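Local coordinates for penicillin-binding protein (Bacillus halodurans, PDB 3TG9), which probably binds penicillin and related beta-lactams through an active-site serine, like other serine beta-lactamases and penicillin-binding proteins, at residues B[8-19]-B[30-38]. Numbering follows the deposited sequence.
Sequences HTIMEDWKLSGT and FIASLGFAN
Ala32 and Leu34 press against the amino-terminal helix from an edge strand of the antiparallel sheet of the beta-lactamase fold, in the hairpin formed by strands 18-24 and 30-34. The Ala32 methyl sits over the centre of the His8 imidazole in a CH-pi contact, with CB 3.6 Å from the ring centroid and only 6° off its normal. With CG beside its own backbone N (chi1 -57°), His8 lies flat over this methyl, while a water in the ring plane links NE2 to Ile31 O. One turn on, Met11 extends toward the strand and bends at chi3 (69°); its CE thereby packs 3.9 Å from Leu34 CB, the two side chains lying alongside each other with their ends pointing opposite ways. Leu34 CD2 reaches back to the helix end, 3.5 Å from Met11 O, the carbonyl that accepts Leu16 N in a Schellman motif with Lys15 at positive phi. Strand pairing begins just beyond: Leu34 N donates a nearly straight bond to Gly18 O (2.9 Å), whereas the return bond from Gly18 N to Leu34 O is weak. Ser17 OG, hydrogen-bonded to Asn315, also accepts a bond from a water that donates to Phe36 O.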
loop_
_atom_site.group_PDB
_atom_site.type_symbol
_atom_site.label_atom_id
_atom_site.label_comp_id
_atom_site.label_asym_id
_atom_site.label_seq_id
_atom_site.Cartn_x
_atom_site.Cartn_y
_atom_site.Cartn_z
ATOM N N HIS B 8 -0.355 -2.244 31.287
ATOM C CA HIS B 8 0.740 -2.957 30.633
ATOM C C HIS B 8 0.589 -4.470 30.777
ATOM O O HIS B 8 0.769 -5.230 29.810
ATOM C CB HIS B 8 2.086 -2.498 31.194
ATOM C CG HIS B 8 2.318 -1.024 31.073
ATOM N ND1 HIS B 8 3.115 -0.471 30.092
ATOM C CD2 HIS B 8 1.859 0.013 31.814
ATOM C CE1 HIS B 8 3.135 0.844 30.233
ATOM N NE2 HIS B 8 2.383 1.164 31.272
ATOM N N THR B 9 0.262 -4.898 31.992
ATOM C CA THR B 9 0.098 -6.309 32.299
ATOM C C THR B 9 -1.073 -6.876 31.520
ATOM O O THR B 9 -1.021 -8.004 31.020
ATOM C CB THR B 9 -0.171 -6.518 33.794
ATOM O OG1 THR B 9 0.847 -5.860 34.560
ATOM C CG2 THR B 9 -0.185 -7.998 34.125
ATOM N N ILE B 10 -2.134 -6.085 31.425
ATOM C CA ILE B 10 -3.323 -6.500 30.692
ATOM C C ILE B 10 -2.975 -6.775 29.230
ATOM O O ILE B 10 -3.297 -7.836 28.683
ATOM C CB ILE B 10 -4.441 -5.441 30.789
ATOM C CG1 ILE B 10 -5.026 -5.412 32.208
ATOM C CG2 ILE B 10 -5.537 -5.728 29.771
ATOM C CD1 ILE B 10 -5.791 -4.137 32.546
ATOM N N MET B 11 -2.300 -5.821 28.605
ATOM C CA MET B 11 -1.925 -5.952 27.197
ATOM C C MET B 11 -0.899 -7.054 26.950
ATOM O O MET B 11 -0.963 -7.765 25.940
ATOM C CB MET B 11 -1.462 -4.606 26.645
ATOM C CG MET B 11 -2.640 -3.678 26.426
ATOM S SD MET B 11 -2.214 -2.051 25.844
ATOM C CE MET B 11 -1.656 -2.453 24.177
ATOM N N GLU B 12 0.024 -7.207 27.893
ATOM C CA GLU B 12 1.039 -8.248 27.818
ATOM C C GLU B 12 0.388 -9.617 27.885
ATOM O O GLU B 12 0.764 -10.532 27.154
ATOM C CB GLU B 12 2.041 -8.084 28.960
ATOM C CG GLU B 12 3.448 -8.562 28.633
ATOM C CD GLU B 12 4.514 -7.640 29.209
ATOM O OE1 GLU B 12 4.149 -6.721 29.979
ATOM O OE2 GLU B 12 5.712 -7.825 28.889
ATOM N N ASP B 13 -0.602 -9.747 28.764
ATOM C CA ASP B 13 -1.288 -11.016 28.964
ATOM C C ASP B 13 -2.150 -11.385 27.763
ATOM O O ASP B 13 -2.278 -12.563 27.408
ATOM C CB ASP B 13 -2.134 -10.965 30.239
ATOM C CG ASP B 13 -1.284 -10.927 31.501
ATOM O OD1 ASP B 13 -0.250 -11.632 31.548
ATOM O OD2 ASP B 13 -1.648 -10.193 32.446
ATOM N N TRP B 14 -2.738 -10.376 27.136
ATOM C CA TRP B 14 -3.563 -10.615 25.959
ATOM C C TRP B 14 -2.770 -10.459 24.665
ATOM O O TRP B 14 -3.326 -10.583 23.572
ATOM C CB TRP B 14 -4.783 -9.695 25.968
ATOM C CG TRP B 14 -5.742 -10.035 27.061
ATOM C CD1 TRP B 14 -5.886 -9.395 28.261
ATOM C CD2 TRP B 14 -6.684 -11.116 27.068
ATOM N NE1 TRP B 14 -6.869 -10.006 29.006
ATOM C CE2 TRP B 14 -7.372 -11.063 28.295
ATOM C CE3 TRP B 14 -7.014 -12.118 26.147
ATOM C CZ2 TRP B 14 -8.371 -11.973 28.629
ATOM C CZ3 TRP B 14 -8.008 -13.022 26.480
ATOM C CH2 TRP B 14 -8.674 -12.943 27.711
ATOM N N LYS B 15 -1.470 -10.206 24.802
ATOM C CA LYS B 15 -0.584 -10.033 23.653
ATOM C C LYS B 15 -1.173 -9.033 22.662
ATOM O O LYS B 15 -1.360 -9.357 21.486
ATOM C CB LYS B 15 -0.345 -11.371 22.942
ATOM C CG LYS B 15 -0.064 -12.549 23.860
ATOM C CD LYS B 15 1.190 -12.335 24.684
ATOM C CE LYS B 15 1.379 -13.463 25.693
ATOM N NZ LYS B 15 2.567 -13.232 26.569
ATOM N N LEU B 16 -1.470 -7.826 23.135
ATOM C CA LEU B 16 -2.108 -6.830 22.283
ATOM C C LEU B 16 -1.122 -5.790 21.795
ATOM O O LEU B 16 -0.548 -5.048 22.598
ATOM C CB LEU B 16 -3.270 -6.134 23.004
ATOM C CG LEU B 16 -4.063 -5.154 22.125
ATOM C CD1 LEU B 16 -4.860 -5.910 21.076
ATOM C CD2 LEU B 16 -4.988 -4.286 22.955
ATOM N N SER B 17 -0.939 -5.733 20.478
ATOM C CA SER B 17 -0.156 -4.670 19.869
ATOM C C SER B 17 -1.044 -3.461 19.610
ATOM O O SER B 17 -1.937 -3.500 18.756
ATOM C CB SER B 17 0.481 -5.142 18.562
ATOM O OG SER B 17 1.129 -4.065 17.903
ATOM N N GLY B 18 -0.808 -2.399 20.363
ATOM C CA GLY B 18 -1.529 -1.158 20.183
ATOM C C GLY B 18 -1.303 -0.248 21.374
ATOM O O GLY B 18 -0.252 -0.307 22.018
ATOM N N THR B 19 -2.294 0.591 21.661
ATOM C CA THR B 19 -2.260 1.496 22.803
ATOM C C THR B 19 -3.613 1.515 23.524
ATOM O O THR B 19 -4.651 1.790 22.912
ATOM C CB THR B 19 -1.917 2.919 22.369
ATOM O OG1 THR B 19 -0.577 2.948 21.856
ATOM C CG2 THR B 19 -2.037 3.888 23.548
ATOM N N PHE B 30 -4.240 6.468 32.724
ATOM C CA PHE B 30 -3.180 5.485 32.571
ATOM C C PHE B 30 -3.094 5.181 31.073
ATOM O O PHE B 30 -4.102 4.843 30.444
ATOM C CB PHE B 30 -3.508 4.190 33.318
ATOM C CG PHE B 30 -3.423 4.296 34.820
ATOM C CD1 PHE B 30 -2.571 3.462 35.537
ATOM C CD2 PHE B 30 -4.213 5.198 35.516
ATOM C CE1 PHE B 30 -2.501 3.536 36.920
ATOM C CE2 PHE B 30 -4.142 5.281 36.901
ATOM C CZ PHE B 30 -3.283 4.446 37.601
ATOM N N ILE B 31 -1.905 5.309 30.495
ATOM C CA ILE B 31 -1.729 5.027 29.077
ATOM C C ILE B 31 -0.634 3.997 28.872
ATOM O O ILE B 31 0.435 4.098 29.469
ATOM C CB ILE B 31 -1.381 6.290 28.292
ATOM C CG1 ILE B 31 -2.345 7.417 28.662
ATOM C CG2 ILE B 31 -1.388 6.001 26.787
ATOM C CD1 ILE B 31 -2.253 8.623 27.762
ATOM N N ALA B 32 -0.897 3.004 28.031
ATOM C CA ALA B 32 0.062 1.927 27.834
ATOM C C ALA B 32 0.151 1.453 26.381
ATOM O O ALA B 32 -0.864 1.111 25.755
ATOM C CB ALA B 32 -0.261 0.761 28.756
ATOM N N SER B 33 1.370 1.418 25.851
ATOM C CA SER B 33 1.581 0.923 24.499
ATOM C C SER B 33 2.354 -0.391 24.496
ATOM O O SER B 33 3.198 -0.622 25.362
ATOM C CB SER B 33 2.294 1.975 23.664
ATOM O OG SER B 33 1.522 3.160 23.601
ATOM N N LEU B 34 2.046 -1.255 23.528
ATOM C CA LEU B 34 2.772 -2.509 23.346
ATOM C C LEU B 34 2.881 -2.865 21.857
ATOM O O LEU B 34 2.153 -2.321 21.026
ATOM C CB LEU B 34 2.093 -3.643 24.119
ATOM C CG LEU B 34 2.838 -4.971 24.276
ATOM C CD1 LEU B 34 4.063 -4.814 25.171
ATOM C CD2 LEU B 34 1.900 -6.030 24.837
ATOM N N GLY B 35 3.794 -3.773 21.524
ATOM C CA GLY B 35 3.947 -4.231 20.155
ATOM C C GLY B 35 4.528 -3.172 19.235
ATOM O O GLY B 35 4.937 -2.098 19.686
ATOM N N PHE B 36 4.555 -3.478 17.939
ATOM C CA PHE B 36 5.107 -2.561 16.945
ATOM C C PHE B 36 4.072 -1.881 16.056
ATOM O O PHE B 36 3.201 -2.538 15.460
ATOM C CB PHE B 36 6.138 -3.279 16.064
ATOM C CG PHE B 36 7.394 -3.627 16.792
ATOM C CD1 PHE B 36 8.343 -2.668 17.040
ATOM C CD2 PHE B 36 7.606 -4.909 17.261
ATOM C CE1 PHE B 36 9.495 -2.982 17.731
ATOM C CE2 PHE B 36 8.757 -5.224 17.953
ATOM C CZ PHE B 36 9.699 -4.261 18.185
ATOM N N ALA B 37 4.188 -0.558 15.981
ATOM C CA ALA B 37 3.518 0.233 14.958
ATOM C C ALA B 37 4.011 -0.184 13.568
ATOM O O ALA B 37 3.221 -0.328 12.632
ATOM C CB ALA B 37 3.773 1.713 15.187
ATOM N N ASN B 38 5.319 -0.386 13.441
ATOM C CA ASN B 38 5.905 -0.912 12.206
ATOM C C ASN B 38 6.827 -2.067 12.556
ATOM O O ASN B 38 7.902 -1.860 13.109
ATOM C CB ASN B 38 6.681 0.191 11.461
ATOM C CG ASN B 38 7.105 -0.224 10.048
ATOM O OD1 ASN B 38 7.633 -1.314 9.831
ATOM N ND2 ASN B 38 6.865 0.655 9.085
HETATM O O HOH W 1 1.962 3.907 31.557
HETATM O O HOH W 2 2.631 -4.943 15.221
#